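Local atomic coordinates of uncharacterized conserved protein (Ruegeria pomeroyi DSS-3, PDB entry 3IUS), a protein that is of unknown function but, as a member of the NAD-dependent epimerase/dehydratase family, probably binds a dinucleotide cofactor on a Rossmann-type fold. Residues R22-A25 with P26-W29; D39-E42 with A43-A46; L52-G56 with E57-L61; R131-A134 with E135-Q139. All coordinates share one frame; numbering follows the deposited sequence. Where two conformers were deposited one is given.

Contact 1. Residues R22-A25 with P26-W29; sequences RALA and PQGW. With EDO (1,2-ethanediol), chain E.
Leu-24 and Trp-29 meet across the turn that follows helix 15-24, and backbone bonds define the turn. Leu-24 O accepts from Gln-27 N at 2.9 Å and, weakly, from Trp-29 N at 3.5 Å; Gly-28 N donates to Ala-25 O at 3.1 Å. Gly-28 has a phi of 106°, where a side chain would jam against the preceding carbonyl oxygen.

Side chains add two polar bonds. The extended Gln-27 reaches back so that NE2 lies 2.9 Å from Ala-23 O; the oxygen sits near the plane of the amide, whereas the nitrogen stands above the carbonyl plane. At the other end of the segment Arg-22 NH1 donates to O2 of a bound 1,2-ethanediol, probably from the crystallisation liquor, at 3.0 Å.

The apolar part pairs Leu-24 CB with Trp-29 CG at 3.9 Å. Leu-24 CD2 makes a CH-pi contact over one face of the indole, 4.2 Å from the five-membered ring centroid and 15° off its normal. With an alanine at position Trp-29, Leu-24 CD2 would probably lose this ring face and His-66 its edge-to-face partner.

The turn leads from helix 15-24 into strand 30-35. Trp-29 meets His-66 at the start of strand 66-69 and Thr-5 before strand 7-11, while Arg-22 touches Ser-47, in the loop between helix 41-46 and strand 49-53.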
ATOM      1  N   ARG A  22       4.321  12.667   8.163  1.00 19.46           N
ATOM      2  CA  ARG A  22       5.565  13.174   8.723  0.50 21.47           C
ATOM      3  C   ARG A  22       6.309  14.048   7.714  1.00 23.19           C
ATOM      4  O   ARG A  22       7.101  14.910   8.097  1.00 27.58           O
ATOM      5  CB  ARG A  22       6.454  12.026   9.210  0.50 19.35           C
ATOM      6  CG  ARG A  22       5.851  11.208  10.338  0.50 18.66           C
ATOM      7  CD  ARG A  22       6.745  10.031  10.722  0.50 22.90           C
ATOM      8  NE  ARG A  22       6.131   9.198  11.753  0.50 27.05           N
ATOM      9  CZ  ARG A  22       5.761   7.932  11.578  0.50 23.06           C
ATOM     10  NH1 ARG A  22       5.956   7.329  10.413  0.50 23.66           N
ATOM     11  NH2 ARG A  22       5.207   7.264  12.577  0.50 27.13           N
ATOM     12  N   ALA A  23       6.042  13.825   6.428  1.00 21.17           N
ATOM     13  CA  ALA A  23       6.663  14.590   5.356  1.00 21.43           C
ATOM     14  C   ALA A  23       5.857  15.844   5.041  1.00 25.59           C
ATOM     15  O   ALA A  23       6.422  16.890   4.717  1.00 31.85           O
ATOM     16  CB  ALA A  23       6.826  13.726   4.105  1.00 20.77           C
ATOM     17  N   LEU A  24       4.536  15.743   5.147  1.00 20.67           N
ATOM     18  CA  LEU A  24       3.660  16.865   4.803  1.00 23.30           C
ATOM     19  C   LEU A  24       3.527  17.907   5.910  1.00 28.84           C
ATOM     20  O   LEU A  24       3.471  19.108   5.637  1.00 26.57           O
ATOM     21  CB  LEU A  24       2.265  16.366   4.428  1.00 25.21           C
ATOM     22  CG  LEU A  24       2.150  15.513   3.165  1.00 24.74           C
ATOM     23  CD1 LEU A  24       0.696  15.157   2.931  1.00 20.79           C
ATOM     24  CD2 LEU A  24       2.722  16.259   1.976  1.00 23.54           C
ATOM     25  N   ALA A  25       3.453  17.439   7.154  1.00 29.75           N
ATOM     26  CA  ALA A  25       3.231  18.320   8.300  1.00 33.23           C
ATOM     27  C   ALA A  25       4.214  19.497   8.363  1.00 34.42           C
ATOM     28  O   ALA A  25       3.797  20.638   8.559  1.00 34.18           O
ATOM     29  CB  ALA A  25       3.250  17.519   9.609  1.00 31.95           C
ATOM     30  N   PRO A  26       5.520  19.224   8.186  1.00 35.69           N
ATOM     31  CA  PRO A  26       6.518  20.300   8.236  1.00 35.08           C
ATOM     32  C   PRO A  26       6.363  21.294   7.089  1.00 33.79           C
ATOM     33  O   PRO A  26       6.898  22.400   7.170  1.00 41.85           O
ATOM     34  CB  PRO A  26       7.849  19.549   8.101  1.00 36.14           C
ATOM     35  CG  PRO A  26       7.549  18.152   8.506  1.00 37.31           C
ATOM     36  CD  PRO A  26       6.154  17.904   8.032  1.00 36.02           C
ATOM     37  N   GLN A  27       5.646  20.909   6.041  1.00 29.91           N
ATOM     38  CA  GLN A  27       5.448  21.782   4.889  1.00 30.30           C
ATOM     39  C   GLN A  27       4.254  22.710   5.066  1.00 30.52           C
ATOM     40  O   GLN A  27       3.950  23.517   4.187  1.00 35.36           O
ATOM     41  CB  GLN A  27       5.291  20.960   3.613  1.00 32.06           C
ATOM     42  CG  GLN A  27       6.409  19.959   3.394  1.00 38.44           C
ATOM     43  CD  GLN A  27       6.321  19.282   2.043  1.00 39.21           C
ATOM     44  OE1 GLN A  27       6.061  19.928   1.030  1.00 42.98           O
ATOM     45  NE2 GLN A  27       6.540  17.976   2.021  1.00 35.37           N
ATOM     46  N   GLY A  28       3.575  22.592   6.200  1.00 33.80           N
ATOM     47  CA  GLY A  28       2.476  23.489   6.514  1.00 36.48           C
ATOM     48  C   GLY A  28       1.105  22.855   6.395  1.00 37.16           C
ATOM     49  O   GLY A  28       0.091  23.498   6.661  1.00 41.23           O
ATOM     50  N   TRP A  29       1.072  21.589   5.990  1.00 32.34           N
ATOM     51  CA  TRP A  29      -0.185  20.858   5.865  1.00 31.77           C
ATOM     52  C   TRP A  29      -0.841  20.597   7.215  1.00 32.64           C
ATOM     53  O   TRP A  29      -0.161  20.376   8.217  1.00 31.28           O
ATOM     54  CB  TRP A  29       0.049  19.517   5.164  1.00 30.44           C
ATOM     55  CG  TRP A  29       0.247  19.627   3.694  1.00 30.31           C
ATOM     56  CD1 TRP A  29       1.366  20.062   3.046  1.00 30.25           C
ATOM     57  CD2 TRP A  29      -0.700  19.289   2.676  1.00 32.89           C
ATOM     58  NE1 TRP A  29       1.174  20.019   1.689  1.00 27.96           N
ATOM     59  CE2 TRP A  29      -0.087  19.545   1.435  1.00 34.79           C
ATOM     60  CE3 TRP A  29      -2.008  18.789   2.694  1.00 33.32           C
ATOM     61  CZ2 TRP A  29      -0.737  19.321   0.222  1.00 35.75           C
ATOM     62  CZ3 TRP A  29      -2.651  18.570   1.489  1.00 36.64           C
ATOM     63  CH2 TRP A  29      -2.015  18.836   0.270  1.00 36.92           C
TER
HETATM   64  C1  EDO E 286       9.032   9.490   6.876  1.00 38.95           C
HETATM   65  O1  EDO E 286       8.318  10.654   6.305  1.00 27.60           O
HETATM   66  C2  EDO E 286       8.705   9.160   8.304  1.00 37.62           C
HETATM   67  O2  EDO E 286       8.501   7.946   8.990  1.00 33.96           O

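Contact 2. Residues D39-E42 with A43-A46; sequences DQME and AIRA
Met-41, a selenomethionine, and Ile-44 lie side by side on helix 41-46, the crossover helix of a Rossmann-type beta-alpha-beta unit with strands 30-35 and 49-53. Their side chains point the same way, and Met-41 CE touches Ile-44 CD1 at 4.0 Å. The selenomethionine gets there by bending: CG sits beside its own backbone N (chi1 -58°) and chi2, at -67°, turns the chain again. Ile-44 CG1 also packs 3.3 Å from Gln-40 O.

That carbonyl opens a ladder of i to i+4 bonds. Ile-44 N donates to Gln-40 O at 3.0 Å, and the donors Arg-45 N and Ala-46 N follow on Met-41 O and Glu-42 O at the same length.

Farther out, the strands fix the helix's inner side. Met-41 and Ile-44 both rest on Ser-35 and Pro-51, with Ala-49 also under Ile-44. Gln-40 is tied to the preceding helix, its OE1 accepting from Arg-18 NH2.

Toward solvent the opposite charges do not touch: Glu-42 OE2 and Arg-45 NH1 stand 4.7 Å apart. A water spans them, donating to Glu-42 OE2 at 2.8 Å and lying in the guanidinium plane, where Arg-45 NH1 gives it a weak 3.4 Å bond.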
ATOM      1  N   ASP A  39      -5.796   2.740  21.054  1.00 31.81           N
ATOM      2  CA  ASP A  39      -4.414   2.755  21.532  1.00 35.14           C
ATOM      3  C   ASP A  39      -3.446   3.295  20.479  1.00 35.56           C
ATOM      4  O   ASP A  39      -2.232   3.292  20.682  1.00 33.82           O
ATOM      5  CB  ASP A  39      -3.976   1.366  22.022  1.00 35.93           C
ATOM      6  CG  ASP A  39      -3.573   0.435  20.886  1.00 47.91           C
ATOM      7  OD1 ASP A  39      -3.243  -0.741  21.164  1.00 52.89           O
ATOM      8  OD2 ASP A  39      -3.580   0.869  19.714  1.00 53.88           O
ATOM      9  N   GLN A  40      -3.991   3.765  19.360  1.00 31.61           N
ATOM     10  CA  GLN A  40      -3.177   4.285  18.263  1.00 26.15           C
ATOM     11  C   GLN A  40      -3.222   5.808  18.182  1.00 23.09           C
ATOM     12  O   GLN A  40      -2.589   6.408  17.313  1.00 24.45           O
ATOM     13  CB  GLN A  40      -3.625   3.685  16.926  1.00 24.12           C
ATOM     14  CG  GLN A  40      -3.386   2.192  16.791  1.00 34.38           C
ATOM     15  CD  GLN A  40      -1.929   1.849  16.537  1.00 42.64           C
ATOM     16  OE1 GLN A  40      -1.243   2.529  15.769  1.00 41.26           O
ATOM     17  NE2 GLN A  40      -1.451   0.786  17.175  1.00 45.43           N
HETATM   18  N   MSE A  41      -3.977   6.432  19.080  1.00 24.14           N
HETATM   19  CA  MSE A  41      -4.124   7.881  19.056  1.00 25.68           C
HETATM   20  C   MSE A  41      -2.762   8.554  19.195  1.00 28.31           C
HETATM   21  O   MSE A  41      -2.459   9.522  18.496  1.00 25.49           O
HETATM   22  CB  MSE A  41      -5.071   8.342  20.165  1.00 25.62           C
HETATM   23  CG  MSE A  41      -6.472   7.733  20.098  1.00 26.28           C
HETATM   24 SE   MSE A  41      -7.515   8.328  18.545  0.70 34.53          SE
HETATM   25  CE  MSE A  41      -7.059   6.899  17.312  1.00 31.48           C
ATOM     26  N   GLU A  42      -1.946   8.014  20.095  1.00 26.09           N
ATOM     27  CA  GLU A  42      -0.600   8.509  20.365  1.00 30.62           C
ATOM     28  C   GLU A  42       0.274   8.491  19.120  1.00 25.32           C
ATOM     29  O   GLU A  42       0.886   9.499  18.755  1.00 22.16           O
ATOM     30  CB  GLU A  42       0.052   7.618  21.422  1.00 43.14           C
ATOM     31  CG  GLU A  42       0.895   8.341  22.441  1.00 52.75           C
ATOM     32  CD  GLU A  42       0.104   8.689  23.684  1.00 62.03           C
ATOM     33  OE1 GLU A  42       0.535   8.298  24.791  1.00 67.74           O
ATOM     34  OE2 GLU A  42      -0.958   9.333  23.549  1.00 62.43           O
ATOM     35  N   ALA A  43       0.336   7.329  18.478  1.00 25.96           N
ATOM     36  CA  ALA A  43       1.156   7.138  17.287  1.00 27.81           C
ATOM     37  C   ALA A  43       0.715   8.055  16.150  1.00 20.09           C
ATOM     38  O   ALA A  43       1.540   8.568  15.400  1.00 21.84           O
ATOM     39  CB  ALA A  43       1.118   5.686  16.845  1.00 30.00           C
ATOM     40  N   ILE A  44      -0.590   8.258  16.028  1.00 20.15           N
ATOM     41  CA  ILE A  44      -1.111   9.150  15.000  1.00 19.91           C
ATOM     42  C   ILE A  44      -0.673  10.590  15.257  1.00 20.92           C
ATOM     43  O   ILE A  44      -0.220  11.281  14.344  1.00 19.79           O
ATOM     44  CB  ILE A  44      -2.644   9.054  14.892  1.00 20.00           C
ATOM     45  CG1 ILE A  44      -3.037   7.697  14.300  1.00 26.86           C
ATOM     46  CG2 ILE A  44      -3.202  10.180  14.019  1.00 19.85           C
ATOM     47  CD1 ILE A  44      -4.528   7.460  14.238  1.00 24.54           C
ATOM     48  N   ARG A  45      -0.795  11.037  16.504  1.00 23.53           N
ATOM     49  CA  ARG A  45      -0.366  12.382  16.868  1.00 20.63           C
ATOM     50  C   ARG A  45       1.118  12.592  16.562  1.00 21.45           C
ATOM     51  O   ARG A  45       1.503  13.597  15.968  1.00 22.00           O
ATOM     52  CB  ARG A  45      -0.664  12.665  18.342  1.00 23.61           C
ATOM     53  CG  ARG A  45      -0.122  13.995  18.839  1.00 23.61           C
ATOM     54  CD  ARG A  45      -0.662  14.342  20.221  1.00 33.07           C
ATOM     55  NE  ARG A  45      -2.057  14.779  20.171  1.00 42.98           N
ATOM     56  CZ  ARG A  45      -3.092  14.062  20.598  1.00 41.92           C
ATOM     57  NH1 ARG A  45      -2.904  12.860  21.126  1.00 42.86           N
ATOM     58  NH2 ARG A  45      -4.320  14.554  20.503  1.00 45.36           N
ATOM     59  N   ALA A  46       1.946  11.631  16.964  1.00 22.71           N
ATOM     60  CA  ALA A  46       3.386  11.700  16.718  1.00 24.54           C
ATOM     61  C   ALA A  46       3.741  11.794  15.230  1.00 24.00           C
ATOM     62  O   ALA A  46       4.796  12.317  14.869  1.00 24.34           O
ATOM     63  CB  ALA A  46       4.093  10.506  17.358  1.00 28.04           C
TER
HETATM   64  O   HOH W   1       0.010  11.485  22.071  1.00 32.87           O

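Contact 3. Residues L52-G56 with E57-L61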
ATOM      1  N   LEU A  52      -8.237  10.984  15.398  1.00 20.89           N
ATOM      2  CA  LEU A  52      -9.672  10.811  15.570  1.00 21.10           C
ATOM      3  C   LEU A  52      -9.993   9.339  15.754  1.00 21.08           C
ATOM      4  O   LEU A  52      -9.451   8.488  15.049  1.00 23.03           O
ATOM      5  CB  LEU A  52     -10.432  11.332  14.351  1.00 22.13           C
ATOM      6  CG  LEU A  52     -10.628  12.833  14.180  1.00 27.56           C
ATOM      7  CD1 LEU A  52     -11.464  13.090  12.941  1.00 26.16           C
ATOM      8  CD2 LEU A  52     -11.299  13.415  15.413  1.00 28.10           C
ATOM      9  N   LEU A  53     -10.883   9.041  16.694  1.00 21.47           N
ATOM     10  CA  LEU A  53     -11.356   7.681  16.888  1.00 25.05           C
ATOM     11  C   LEU A  53     -12.554   7.428  15.978  1.00 22.60           C
ATOM     12  O   LEU A  53     -13.546   8.150  16.041  1.00 24.59           O
ATOM     13  CB  LEU A  53     -11.740   7.456  18.353  1.00 25.29           C
ATOM     14  CG  LEU A  53     -12.076   6.032  18.802  1.00 27.77           C
ATOM     15  CD1 LEU A  53     -10.921   5.082  18.515  1.00 27.08           C
ATOM     16  CD2 LEU A  53     -12.427   6.030  20.282  1.00 24.02           C
ATOM     17  N   TRP A  54     -12.450   6.411  15.126  1.00 20.93           N
ATOM     18  CA  TRP A  54     -13.525   6.065  14.195  1.00 21.83           C
ATOM     19  C   TRP A  54     -13.441   4.590  13.791  1.00 25.02           C
ATOM     20  O   TRP A  54     -12.387   4.129  13.350  1.00 25.81           O
ATOM     21  CB  TRP A  54     -13.472   6.976  12.962  1.00 22.76           C
ATOM     22  CG  TRP A  54     -14.699   6.895  12.112  1.00 25.26           C
ATOM     23  CD1 TRP A  54     -15.916   7.453  12.375  1.00 29.50           C
ATOM     24  CD2 TRP A  54     -14.832   6.211  10.861  1.00 34.17           C
ATOM     25  NE1 TRP A  54     -16.798   7.160  11.366  1.00 34.97           N
ATOM     26  CE2 TRP A  54     -16.159   6.398  10.424  1.00 39.18           C
ATOM     27  CE3 TRP A  54     -13.961   5.454  10.071  1.00 36.36           C
ATOM     28  CZ2 TRP A  54     -16.634   5.858   9.231  1.00 45.63           C
ATOM     29  CZ3 TRP A  54     -14.436   4.918   8.886  1.00 45.30           C
ATOM     30  CH2 TRP A  54     -15.760   5.121   8.479  1.00 47.25           C
ATOM     31  N   PRO A  55     -14.550   3.835  13.921  1.00 25.98           N
ATOM     32  CA  PRO A  55     -15.924   4.182  14.315  1.00 24.30           C
ATOM     33  C   PRO A  55     -16.067   4.946  15.624  1.00 26.28           C
ATOM     34  O   PRO A  55     -15.317   4.738  16.578  1.00 28.64           O
ATOM     35  CB  PRO A  55     -16.601   2.814  14.448  1.00 24.76           C
ATOM     36  CG  PRO A  55     -15.872   1.957  13.499  1.00 28.99           C
ATOM     37  CD  PRO A  55     -14.443   2.411  13.557  1.00 26.09           C
ATOM     38  N   GLY A  56     -17.063   5.822  15.657  1.00 26.10           N
ATOM     39  CA  GLY A  56     -17.353   6.643  16.815  1.00 26.47           C
ATOM     40  C   GLY A  56     -18.136   7.842  16.320  1.00 27.59           C
ATOM     41  O   GLY A  56     -19.155   7.683  15.646  1.00 27.10           O
ATOM     42  N   GLU A  57     -17.662   9.040  16.635  1.00 30.09           N
ATOM     43  CA  GLU A  57     -18.261  10.231  16.061  1.00 35.70           C
ATOM     44  C   GLU A  57     -17.870  10.326  14.595  1.00 33.57           C
ATOM     45  O   GLU A  57     -16.807   9.860  14.194  1.00 26.70           O
ATOM     46  CB  GLU A  57     -17.842  11.491  16.822  1.00 44.02           C
ATOM     47  CG  GLU A  57     -18.497  11.634  18.192  1.00 52.68           C
ATOM     48  CD  GLU A  57     -20.019  11.499  18.146  1.00 58.53           C
ATOM     49  OE1 GLU A  57     -20.616  11.703  17.063  1.00 58.52           O
ATOM     50  OE2 GLU A  57     -20.616  11.187  19.201  1.00 61.03           O
ATOM     51  N   GLU A  58     -18.746  10.915  13.793  1.00 35.50           N
ATOM     52  CA  GLU A  58     -18.475  11.092  12.380  1.00 32.53           C
ATOM     53  C   GLU A  58     -17.381  12.138  12.208  1.00 28.19           C
ATOM     54  O   GLU A  58     -17.485  13.240  12.740  1.00 26.98           O
ATOM     55  CB  GLU A  58     -19.756  11.524  11.668  1.00 36.19           C
ATOM     56  CG  GLU A  58     -19.599  11.804  10.192  1.00 43.38           C
ATOM     57  CD  GLU A  58     -20.926  12.120   9.522  1.00 48.39           C
ATOM     58  OE1 GLU A  58     -20.936  12.922   8.563  1.00 47.30           O
ATOM     59  OE2 GLU A  58     -21.959  11.568   9.965  1.00 49.73           O
ATOM     60  N   PRO A  59     -16.307  11.789  11.481  1.00 27.60           N
ATOM     61  CA  PRO A  59     -15.255  12.770  11.197  1.00 24.03           C
ATOM     62  C   PRO A  59     -15.826  13.918  10.369  1.00 27.23           C
ATOM     63  O   PRO A  59     -16.611  13.672   9.450  1.00 26.87           O
ATOM     64  CB  PRO A  59     -14.245  11.975  10.361  1.00 27.34           C
ATOM     65  CG  PRO A  59     -14.532  10.544  10.657  1.00 30.59           C
ATOM     66  CD  PRO A  59     -16.006  10.471  10.899  1.00 30.99           C
ATOM     67  N   SER A  60     -15.447  15.148  10.693  1.00 24.92           N
ATOM     68  CA  SER A  60     -15.938  16.308   9.959  1.00 23.88           C
ATOM     69  C   SER A  60     -15.212  16.499   8.633  1.00 25.21           C
ATOM     70  O   SER A  60     -14.008  16.270   8.534  1.00 26.38           O
ATOM     71  CB  SER A  60     -15.802  17.576  10.794  1.00 25.29           C
ATOM     72  OG  SER A  60     -16.227  18.702  10.044  1.00 25.40           O
ATOM     73  N   LEU A  61     -15.949  16.936   7.616  1.00 23.25           N
ATOM     74  CA  LEU A  61     -15.369  17.175   6.301  1.00 26.71           C
ATOM     75  C   LEU A  61     -15.165  18.659   6.060  1.00 27.91           C
ATOM     76  O   LEU A  61     -14.700  19.062   4.996  1.00 24.81           O
ATOM     77  CB  LEU A  61     -16.252  16.580   5.199  1.00 24.62           C
ATOM     78  CG  LEU A  61     -16.307  15.054   5.146  1.00 27.20           C
ATOM     79  CD1 LEU A  61     -17.356  14.568   4.150  1.00 26.60           C
ATOM     80  CD2 LEU A  61     -14.936  14.493   4.807  1.00 29.54           C
TER
HETATM   81  O   HOH W   2     -15.270   9.164  17.801  1.00 27.18           O
HETATM   82  O   HOH W   3     -14.287  10.213  14.486  1.00 28.15           O
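At Trp-54 a chi1 of -167° puts CG opposite the backbone nitrogen, and a chi2 of 76° turns the indole so that one face receives the ring of Pro-59. This happens just beyond strand 49-53 of the parallel Rossmann-type sheet, in the connection toward strand 66-69. Pro-59 CG makes a CH-pi contact 4.0 Å from the centroid of the five-membered ring and 18° off its normal. Its CD comes closer, 3.4 Å from Trp-54 CD1, and the two side chains cross at about a right angle. Glu-57 O approaches the same carbon from the ring's edge, near the plane, at 3.1 Å from Trp-54 CD1. Leu-52 CD1 touches Pro-59 CB, so the proline is met by both side chains.

The backbone between Trp-54 and Pro-59 bends through a cis peptide before Pro-55 and through Gly-56, where a modelled CB would clash with Glu-57 N.

Around this packing, Trp-54 also touches Ala-83 and Leu-84 of helix 79-90, while Pro-59 rests on Phe-11 of strand 7-11. Replacing Trp-54 by an alanine is likely to take from Pro-59 the ring it packs on and leave a gap beside helix 79-90.

Two waters close the bend, each donating to Leu-53 O: one accepts from Glu-57 N at 2.7 Å, and the other donates to Glu-57 O at 2.6 Å.

Contact 4. Residues R131-A134 with E135-Q139; sequences RVMA and EQQWQ
Gln-137 and Met-133, a selenomethionine, sit one turn apart on helix 126-140, which packs beside the parallel strands 97-103 and 146-155 of the Rossmann-type sheet. The glutamine can be traced outward. Its CB lies 3.6 Å from both Met-133 O and Ala-134 O. CG, set beside the backbone N by a chi1 of -70°, rests 3.3 Å from Met-133 O. The chain then runs out extended, and NE2 comes 3.2 Å from Met-133 CE, the two side chains crossing at an angle. The amide at the tip is gripped from the loop before helix 79-90: OE1 accepts from Asp-78 N and NE2 donates to Gly-76 O. These two bonds fix the rotation of the amide.

Trp-138 reaches the same loop, its NE1 bonded to Asp-78 OD1 and its ring stacked with Tyr-100. Glu-135, on the buried side, has its carboxylate held twice, by a salt bridge from OE1 to Arg-150 NH2 and by a hydrogen bond between OE2 and Ser-102 OG.

Underneath runs the regular i to i+4 ladder, from Glu-135 N on Arg-131 O at 2.9 Å onward. Farther along, Ala-134 O takes Trp-138 N at 3.0 Å, and Trp-138 CD1 comes obliquely to 3.2 Å from that oxygen.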
ATOM      1  N   ARG A 131     -11.471  -5.760  -3.066  1.00 15.18           N
ATOM      2  CA  ARG A 131     -10.703  -4.612  -3.541  1.00 15.09           C
ATOM      3  C   ARG A 131     -11.309  -4.066  -4.825  1.00 16.23           C
ATOM      4  O   ARG A 131     -11.482  -2.860  -4.965  1.00 14.98           O
ATOM      5  CB  ARG A 131      -9.240  -4.980  -3.785  1.00 26.05           C
ATOM      6  CG  ARG A 131      -8.406  -5.088  -2.529  1.00 27.15           C
ATOM      7  CD  ARG A 131      -8.180  -3.725  -1.888  1.00 25.68           C
ATOM      8  NE  ARG A 131      -7.410  -3.861  -0.657  1.00 22.61           N
ATOM      9  CZ  ARG A 131      -7.104  -2.854   0.153  1.00 19.70           C
ATOM     10  NH1 ARG A 131      -7.503  -1.622  -0.136  1.00 19.32           N
ATOM     11  NH2 ARG A 131      -6.401  -3.078   1.253  1.00 20.54           N
ATOM     12  N   VAL A 132     -11.623  -4.956  -5.765  1.00 17.92           N
ATOM     13  CA  VAL A 132     -12.228  -4.517  -7.024  1.00 16.28           C
ATOM     14  C   VAL A 132     -13.555  -3.805  -6.771  1.00 14.78           C
ATOM     15  O   VAL A 132     -13.831  -2.759  -7.373  1.00 14.78           O
ATOM     16  CB  VAL A 132     -12.451  -5.691  -7.994  1.00 15.32           C
ATOM     17  CG1 VAL A 132     -13.344  -5.247  -9.156  1.00 17.73           C
ATOM     18  CG2 VAL A 132     -11.111  -6.229  -8.493  1.00 16.99           C
HETATM   19  N   MSE A 133     -14.370  -4.382  -5.895  1.00 14.98           N
HETATM   20  CA  MSE A 133     -15.622  -3.775  -5.458  1.00 19.68           C
HETATM   21  C   MSE A 133     -15.382  -2.356  -4.974  1.00 21.28           C
HETATM   22  O   MSE A 133     -16.061  -1.414  -5.386  1.00 16.09           O
HETATM   23  CB  MSE A 133     -16.199  -4.543  -4.273  1.00 22.59           C
HETATM   24  CG  MSE A 133     -17.112  -5.708  -4.560  1.00 31.58           C
HETATM   25 SE   MSE A 133     -18.234  -5.902  -2.960  0.75 40.31          SE
HETATM   26  CE  MSE A 133     -19.439  -4.414  -3.290  1.00 42.60           C
ATOM     27  N   ALA A 134     -14.431  -2.223  -4.053  1.00 15.49           N
ATOM     28  CA  ALA A 134     -14.133  -0.929  -3.443  1.00 17.02           C
ATOM     29  C   ALA A 134     -13.703   0.084  -4.501  1.00 15.50           C
ATOM     30  O   ALA A 134     -14.199   1.212  -4.524  1.00 16.99           O
ATOM     31  CB  ALA A 134     -13.065  -1.077  -2.366  1.00 16.48           C
ATOM     32  N   GLU A 135     -12.798  -0.322  -5.390  1.00 15.21           N
ATOM     33  CA  GLU A 135     -12.345   0.576  -6.451  1.00 15.03           C
ATOM     34  C   GLU A 135     -13.522   1.069  -7.274  1.00 15.05           C
ATOM     35  O   GLU A 135     -13.610   2.250  -7.593  1.00 17.19           O
ATOM     36  CB  GLU A 135     -11.365  -0.118  -7.393  1.00 14.72           C
ATOM     37  CG  GLU A 135      -9.992  -0.376  -6.806  1.00 15.68           C
ATOM     38  CD  GLU A 135      -8.938  -0.557  -7.891  1.00 23.79           C
ATOM     39  OE1 GLU A 135      -9.158  -0.096  -9.030  1.00 16.72           O
ATOM     40  OE2 GLU A 135      -7.885  -1.158  -7.616  1.00 14.30           O
ATOM     41  N   GLN A 136     -14.413   0.147  -7.629  1.00 15.02           N
ATOM     42  CA  GLN A 136     -15.553   0.472  -8.483  1.00 16.80           C
ATOM     43  C   GLN A 136     -16.503   1.439  -7.790  1.00 18.67           C
ATOM     44  O   GLN A 136     -17.058   2.346  -8.422  1.00 15.39           O
ATOM     45  CB  GLN A 136     -16.281  -0.810  -8.919  1.00 21.01           C
ATOM     46  CG  GLN A 136     -15.478  -1.642  -9.930  1.00 19.50           C
ATOM     47  CD  GLN A 136     -15.936  -3.088 -10.046  1.00 20.71           C
ATOM     48  OE1 GLN A 136     -16.828  -3.539  -9.325  1.00 26.22           O
ATOM     49  NE2 GLN A 136     -15.320  -3.824 -10.962  1.00 20.88           N
ATOM     50  N   GLN A 137     -16.687   1.245  -6.490  1.00 17.25           N
ATOM     51  CA  GLN A 137     -17.541   2.132  -5.705  1.00 15.90           C
ATOM     52  C   GLN A 137     -16.977   3.553  -5.695  1.00 16.07           C
ATOM     53  O   GLN A 137     -17.698   4.523  -5.924  1.00 16.27           O
ATOM     54  CB  GLN A 137     -17.723   1.585  -4.284  1.00 17.30           C
ATOM     55  CG  GLN A 137     -18.576   0.329  -4.232  1.00 19.42           C
ATOM     56  CD  GLN A 137     -18.546  -0.362  -2.875  1.00 26.76           C
ATOM     57  OE1 GLN A 137     -17.665  -0.112  -2.049  1.00 23.50           O
ATOM     58  NE2 GLN A 137     -19.503  -1.254  -2.651  1.00 31.56           N
ATOM     59  N   TRP A 138     -15.679   3.670  -5.448  1.00 18.30           N
ATOM     60  CA  TRP A 138     -15.026   4.973  -5.483  1.00 15.88           C
ATOM     61  C   TRP A 138     -15.107   5.611  -6.872  1.00 15.87           C
ATOM     62  O   TRP A 138     -15.433   6.787  -6.997  1.00 15.84           O
ATOM     63  CB  TRP A 138     -13.578   4.856  -5.008  1.00 17.95           C
ATOM     64  CG  TRP A 138     -13.473   4.772  -3.522  1.00 16.05           C
ATOM     65  CD1 TRP A 138     -13.179   3.663  -2.776  1.00 21.88           C
ATOM     66  CD2 TRP A 138     -13.664   5.841  -2.592  1.00 19.75           C
ATOM     67  NE1 TRP A 138     -13.177   3.979  -1.439  1.00 18.17           N
ATOM     68  CE2 TRP A 138     -13.472   5.311  -1.299  1.00 20.31           C
ATOM     69  CE3 TRP A 138     -13.979   7.196  -2.726  1.00 17.63           C
ATOM     70  CZ2 TRP A 138     -13.585   6.090  -0.149  1.00 20.12           C
ATOM     71  CZ3 TRP A 138     -14.092   7.968  -1.584  1.00 19.26           C
ATOM     72  CH2 TRP A 138     -13.894   7.412  -0.312  1.00 25.09           C
ATOM     73  N   GLN A 139     -14.845   4.826  -7.913  1.00 16.63           N
ATOM     74  CA  GLN A 139     -14.851   5.354  -9.279  0.50 18.43           C
ATOM     75  C   GLN A 139     -16.243   5.788  -9.744  1.00 18.81           C
ATOM     76  O   GLN A 139     -16.371   6.491 -10.746  1.00 20.36           O
ATOM     77  CB  GLN A 139     -14.255   4.339 -10.264  0.50 19.01           C
ATOM     78  CG  GLN A 139     -12.753   4.101 -10.105  0.50 17.83           C
ATOM     79  CD  GLN A 139     -11.910   5.143 -10.822  0.50 20.46           C
ATOM     80  OE1 GLN A 139     -12.426   6.149 -11.306  0.50 14.73           O
ATOM     81  NE2 GLN A 139     -10.606   4.902 -10.898  0.50 14.48           N
TER

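In the fold
All four contacts follow one another along the chain; contacts 1, 2 and 3 lie at the surface, whereas contact 4 is partly buried. Contact 2 belongs to the helix between strands 30-35 and 49-53; contact 1 precedes the first of these strands and contact 3 follows the second. Contacts 2 and 3 touch directly, Met-41 CE packing 3.7 Å from Leu-52 O, while contacts 1 and 2 come no nearer than about 5 Å between nearest atoms. Chemistry follows place: contacts 1 and 3 close turns with an aliphatic group on a tryptophan face, contact 2 carries a water-bridged charge pair, and contact 4 sends its polar ends into neighbouring loops and strands.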